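PDB 1OCS: sorting nexin GRD19 from Saccharomyces cerevisiae, which binds phosphatidylinositol 3-phosphate and helps retrieve late Golgi membrane proteins from the prevacuolar compartment. Local coordinates for residues Ile38-Pro43 / Tyr60-Arg65; Val78-Ser83 / Ile155-Phe160. All coordinates share one frame; numbering follows the deposited sequence.

Contact 1: residues Ile38-Pro43 / Tyr60-Arg65; sequences IEVHNP and YEIICR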
# COMPACT_ATOMS: atom_id res chain seq x y z
N ILE A 38 -5.04 -8.68 -3.51
CA ILE A 38 -4.92 -7.45 -2.76
C ILE A 38 -5.78 -6.36 -3.35
O ILE A 38 -5.97 -6.27 -4.57
CB ILE A 38 -3.46 -6.97 -2.67
CG1 ILE A 38 -3.34 -5.86 -1.62
CG2 ILE A 38 -2.98 -6.47 -4.03
CD1 ILE A 38 -1.91 -5.65 -1.11
N GLU A 39 -6.32 -5.54 -2.46
CA GLU A 39 -7.17 -4.44 -2.86
C GLU A 39 -7.03 -3.28 -1.89
O GLU A 39 -6.80 -3.47 -0.70
CB GLU A 39 -8.64 -4.90 -2.90
CG GLU A 39 -9.63 -3.80 -3.22
CD GLU A 39 -11.07 -4.31 -3.31
OE1 GLU A 39 -11.98 -3.48 -3.54
OE2 GLU A 39 -11.28 -5.53 -3.14
N VAL A 40 -7.13 -2.06 -2.43
CA VAL A 40 -7.06 -0.85 -1.62
C VAL A 40 -8.45 -0.25 -1.78
O VAL A 40 -8.90 -0.00 -2.89
CB VAL A 40 -6.00 0.13 -2.16
CG1 VAL A 40 -5.97 1.39 -1.29
CG2 VAL A 40 -4.63 -0.54 -2.15
N HIS A 41 -9.13 -0.03 -0.67
CA HIS A 41 -10.48 0.52 -0.72
C HIS A 41 -10.85 1.10 0.64
O HIS A 41 -9.98 1.37 1.47
CB HIS A 41 -11.46 -0.60 -1.09
CG HIS A 41 -11.69 -1.58 0.01
ND1 HIS A 41 -10.66 -2.15 0.73
CD2 HIS A 41 -12.83 -2.07 0.56
CE1 HIS A 41 -11.15 -2.94 1.67
NE2 HIS A 41 -12.47 -2.91 1.58
N ASN A 42 -12.14 1.29 0.87
CA ASN A 42 -12.63 1.82 2.14
C ASN A 42 -11.90 3.07 2.62
O ASN A 42 -11.41 3.13 3.75
CB ASN A 42 -12.52 0.73 3.21
CG ASN A 42 -13.25 1.09 4.50
OD1 ASN A 42 -12.92 0.58 5.57
ND2 ASN A 42 -14.26 1.95 4.39
N PRO A 43 -11.81 4.10 1.77
CA PRO A 43 -11.11 5.32 2.21
C PRO A 43 -11.90 5.98 3.34
O PRO A 43 -13.14 5.94 3.34
CB PRO A 43 -11.07 6.17 0.95
CG PRO A 43 -12.33 5.77 0.23
CD PRO A 43 -12.32 4.26 0.40
N TYR A 60 -6.44 4.67 3.83
CA TYR A 60 -7.10 3.66 3.03
C TYR A 60 -6.84 2.28 3.59
O TYR A 60 -5.78 2.01 4.15
CB TYR A 60 -6.59 3.73 1.59
CG TYR A 60 -6.63 5.13 1.01
CD1 TYR A 60 -5.73 6.11 1.44
CD2 TYR A 60 -7.60 5.49 0.08
CE1 TYR A 60 -5.80 7.41 0.97
CE2 TYR A 60 -7.68 6.80 -0.40
CZ TYR A 60 -6.78 7.75 0.05
OH TYR A 60 -6.88 9.04 -0.40
N GLU A 61 -7.82 1.39 3.42
CA GLU A 61 -7.66 0.03 3.90
C GLU A 61 -7.05 -0.86 2.82
O GLU A 61 -7.43 -0.79 1.65
CB GLU A 61 -9.00 -0.55 4.33
CG GLU A 61 -8.92 -2.01 4.75
CD GLU A 61 -10.27 -2.58 5.15
OE1 GLU A 61 -10.85 -2.09 6.13
OE2 GLU A 61 -10.74 -3.51 4.47
N ILE A 62 -6.08 -1.67 3.22
CA ILE A 62 -5.47 -2.61 2.31
C ILE A 62 -5.88 -3.99 2.84
O ILE A 62 -5.66 -4.30 4.01
CB ILE A 62 -3.93 -2.54 2.31
CG1 ILE A 62 -3.46 -1.15 1.87
CG2 ILE A 62 -3.36 -3.59 1.36
CD1 ILE A 62 -1.95 -1.01 1.80
N ILE A 63 -6.52 -4.78 1.99
CA ILE A 63 -6.92 -6.12 2.39
C ILE A 63 -6.16 -7.07 1.46
O ILE A 63 -6.20 -6.92 0.24
CB ILE A 63 -8.45 -6.34 2.27
CG1 ILE A 63 -8.78 -7.80 2.59
CG2 ILE A 63 -8.94 -5.93 0.89
CD1 ILE A 63 -10.24 -8.16 2.40
N CYS A 64 -5.47 -8.03 2.06
CA CYS A 64 -4.66 -8.98 1.31
C CYS A 64 -4.83 -10.41 1.81
O CYS A 64 -4.95 -10.65 3.01
CB CYS A 64 -3.18 -8.56 1.42
SG CYS A 64 -1.97 -9.65 0.61
N ARG A 65 -4.86 -11.35 0.87
CA ARG A 65 -4.95 -12.78 1.18
C ARG A 65 -3.83 -13.42 0.40
O ARG A 65 -3.66 -13.13 -0.79
CB ARG A 65 -6.27 -13.39 0.71
CG ARG A 65 -7.41 -13.29 1.68
CD ARG A 65 -8.25 -14.57 1.60
NE ARG A 65 -8.50 -14.96 0.21
CZ ARG A 65 -9.18 -16.04 -0.15
NH1 ARG A 65 -9.36 -16.32 -1.44
NH2 ARG A 65 -9.70 -16.85 0.78
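Glu39 and Ile63 form a hydrogen-bonded antiparallel pair, and His41 with Glu61 forms the next. Glu39 N gives to Ile63 O and Ile63 N returns the bond to Glu39 O, the latter at 3.0 Å with an N-H...O angle of 166°. His41 and Glu61 repeat the exchange, with His41 N 3.0 Å from Glu61 O. At the intervening non-hydrogen-bonded pair, Val40 with Ile62, the closer backbones permit CA-H...O contacts: Val40 CA is 3.3 Å from Glu61 O, which therefore receives both an N-H and a C-H.

The apolar contacts gather on the face bearing Ile38, Val40, Ile62 and Cys64, residues whose hydrocarbon suits a buried surface and whose beta-branching, in the isoleucines and valine, suits extended chain. Ile38 has CG1 anti to its backbone N (chi1 -167°), and from there its CD1 comes within 3.5 Å of Ile62 CG2. Val40 CG1 packs at 3.8 Å on Tyr60 CB, while Pro43 CB meets Tyr60 CD2 at 3.6 Å.

The other face is mixed: Glu39, His41 and Glu61 share it with Ile63, whose CG2 touches Glu39 CB. His41 and Glu61 run side by side, their ring and carboxylate planes 82° apart, and no hydrogen bond joins the two groups. Asn42 CB lies over the centre of the His41 ring. Asn42 itself has a left-handed backbone, which asparagine tolerates better than most residues.

This hairpin opens the three-stranded sheet of the PX domain. Strand 75-81 continues the sheet beyond Tyr60 and Ile62, whereas helix 121-139 flanks strand 36-46, with Met135 against Ile38, Asn132 bonded to Val40 N, and the lipid-binding Arg127 beside Tyr60. Helix 149-156 lies against Ile38 and Cys64 through Ile155 and against Ile62 through Phe154.

Contact 2: residues Val78-Ser83 / Ile155-Phe160; sequences VRRRYS and IEAEKF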
# COMPACT_ATOMS: atom_id res chain seq x y z
N VAL A 78 -5.02 -3.79 6.98
CA VAL A 78 -4.37 -2.65 7.60
C VAL A 78 -4.82 -1.36 6.94
O VAL A 78 -5.40 -1.38 5.85
CB VAL A 78 -2.83 -2.75 7.47
CG1 VAL A 78 -2.33 -4.02 8.13
CG2 VAL A 78 -2.44 -2.74 5.98
N ARG A 79 -4.56 -0.23 7.60
CA ARG A 79 -4.91 1.06 7.03
C ARG A 79 -3.62 1.81 6.75
O ARG A 79 -2.66 1.70 7.50
CB ARG A 79 -5.80 1.85 7.98
CG ARG A 79 -7.19 1.26 8.09
CD ARG A 79 -8.24 2.29 8.48
NE ARG A 79 -9.50 1.94 7.84
CZ ARG A 79 -9.98 2.53 6.75
NH1 ARG A 79 -9.32 3.52 6.17
NH2 ARG A 79 -11.12 2.10 6.21
N ARG A 80 -3.60 2.56 5.65
CA ARG A 80 -2.41 3.31 5.25
C ARG A 80 -2.77 4.68 4.69
O ARG A 80 -3.71 4.81 3.89
CB ARG A 80 -1.64 2.54 4.18
CG ARG A 80 -1.10 1.19 4.62
CD ARG A 80 0.05 1.35 5.59
NE ARG A 80 0.66 0.06 5.93
CZ ARG A 80 0.50 -0.57 7.10
NH1 ARG A 80 -0.25 -0.03 8.06
NH2 ARG A 80 1.12 -1.73 7.31
N ARG A 81 -2.02 5.70 5.10
CA ARG A 81 -2.21 7.06 4.61
C ARG A 81 -1.49 7.10 3.27
O ARG A 81 -0.63 6.27 3.00
CB ARG A 81 -1.53 8.09 5.52
CG ARG A 81 -2.07 8.21 6.94
CD ARG A 81 -1.07 9.03 7.76
NE ARG A 81 -1.56 9.47 9.06
CZ ARG A 81 -1.93 10.71 9.35
NH1 ARG A 81 -2.36 11.01 10.57
NH2 ARG A 81 -1.88 11.67 8.42
N TYR A 82 -1.83 8.08 2.45
CA TYR A 82 -1.15 8.22 1.17
C TYR A 82 0.35 8.39 1.44
O TYR A 82 1.18 7.89 0.69
CB TYR A 82 -1.68 9.43 0.41
CG TYR A 82 -1.06 9.60 -0.95
CD1 TYR A 82 0.04 10.43 -1.15
CD2 TYR A 82 -1.57 8.90 -2.05
CE1 TYR A 82 0.62 10.56 -2.40
CE2 TYR A 82 -1.00 9.03 -3.30
CZ TYR A 82 0.10 9.85 -3.48
OH TYR A 82 0.66 9.96 -4.72
N SER A 83 0.68 9.09 2.52
CA SER A 83 2.09 9.29 2.86
C SER A 83 2.78 7.97 3.19
O SER A 83 3.99 7.84 2.99
CB SER A 83 2.23 10.27 4.03
OG SER A 83 1.49 9.84 5.15
N ILE A 155 2.25 -4.62 4.06
CA ILE A 155 0.95 -5.28 4.01
C ILE A 155 0.49 -5.83 5.36
O ILE A 155 -0.69 -5.76 5.69
CB ILE A 155 0.99 -6.45 2.99
CG1 ILE A 155 1.05 -5.88 1.56
CG2 ILE A 155 -0.21 -7.38 3.18
CD1 ILE A 155 1.34 -6.92 0.49
N GLU A 156 1.42 -6.35 6.15
CA GLU A 156 1.10 -6.97 7.44
C GLU A 156 1.10 -6.14 8.72
O GLU A 156 0.22 -6.32 9.57
CB GLU A 156 2.02 -8.18 7.68
CG GLU A 156 1.80 -9.34 6.72
CD GLU A 156 2.65 -10.55 7.08
OE1 GLU A 156 2.36 -11.65 6.58
OE2 GLU A 156 3.62 -10.40 7.87
N ALA A 157 2.07 -5.26 8.88
CA ALA A 157 2.17 -4.47 10.11
C ALA A 157 0.96 -3.59 10.39
O ALA A 157 0.39 -2.98 9.49
CB ALA A 157 3.43 -3.60 10.06
N GLU A 158 0.56 -3.54 11.66
CA GLU A 158 -0.57 -2.70 12.02
C GLU A 158 -0.17 -1.26 11.72
O GLU A 158 -0.96 -0.48 11.18
CB GLU A 158 -0.90 -2.83 13.51
CG GLU A 158 -2.03 -1.92 13.95
CD GLU A 158 -2.37 -2.05 15.41
OE1 GLU A 158 -3.23 -1.28 15.89
OE2 GLU A 158 -1.78 -2.93 16.09
N LYS A 159 1.07 -0.92 12.06
CA LYS A 159 1.60 0.41 11.82
C LYS A 159 2.88 0.28 11.01
O LYS A 159 3.84 -0.36 11.44
CB LYS A 159 1.88 1.12 13.14
CG LYS A 159 2.34 2.56 12.99
CD LYS A 159 2.48 3.26 14.33
CE LYS A 159 2.87 4.72 14.15
NZ LYS A 159 1.90 5.43 13.26
N PHE A 160 2.91 0.88 9.82
CA PHE A 160 4.09 0.82 8.98
C PHE A 160 5.09 1.89 9.40
O PHE A 160 4.78 3.08 9.36
CB PHE A 160 3.70 1.02 7.51
CG PHE A 160 4.85 0.91 6.56
CD1 PHE A 160 5.59 -0.27 6.47
CD2 PHE A 160 5.21 1.99 5.75
CE1 PHE A 160 6.66 -0.37 5.59
CE2 PHE A 160 6.28 1.89 4.86
CZ PHE A 160 7.01 0.71 4.78
O HOH W 1 -3.42 -0.67 10.33
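Arg80 reaches across to two carbonyls just past helix 149-156, Ala157 O and Glu158 O. The firmer bond is from NH2 to Ala157 O, 2.6 Å long with an N-H...O angle of 164° and the oxygen close to the guanidinium plane. NH1 turns to Glu158 O at 3.2 Å; that oxygen also lies in the guanidinium plane, but the donor stands well above the carbonyl plane. A weak bond from NH1 to Ala157 O adds to the grip.

The flat group is sandwiched by hydrocarbon: Val78 CG2 sits over its centre, and Phe160 CB approaches the opposite face toward the rim, 3.6 Å from Arg80 NE. Val78 also turns CG1 to the backbone, 3.2 Å from Ala157 O. A small branched valine fits here, filling the space beneath the guanidinium while touching the end of the helix.

In this PX domain, strand 75-81 leads directly into helix 82-89, with Arg81 at the N-cap; Arg81 and Ser83 bind phosphatidylinositol 3-phosphate. Arg80 thus ties the strand just before that site to the chain leaving helix 149-156, whose C-terminal carbonyls would probably welcome a positive charge. An alanine in place of Arg80 would probably leave Ala157 O and Glu158 O without their charged donors and let the loop shift from the strand.

Several groups position the guanidinium. The arginine chain bends at chi2 (-71°), directing CD off the extended course, and NH1 bonds back to Arg79 O at 3.0 Å. NH2 has a second acceptor in Phe154 O, and the Phe154 ring makes a cation-pi contact with Arg80 while meeting Phe160 edge-to-face. Farther out, a water accepts from Arg79 N and donates to Glu158 O, 2.6 Å away.

Overall arrangement
The two contacts follow one another along the chain, contact 1 closing before contact 2 opens, and their centres are about 10 Å apart. They meet in one antiparallel sheet, where 57-66 is the middle strand between 36-46 and 75-81. Tyr60 O and Arg80 N form a probable hydrogen bond between them, as do Asn42 O and Arg79 NH2; Ile62 packs on Arg80, and Cys64 on Ile155. Contact 1 thus builds the first hairpin, and contact 2 fastens the third strand to the chain's C-terminal part. Both lie near the lipid-binding site: Tyr60 adjoins Arg127, and segment 78-83 includes Arg81 and Ser83, which bind the lipid though they take no part in contact 2.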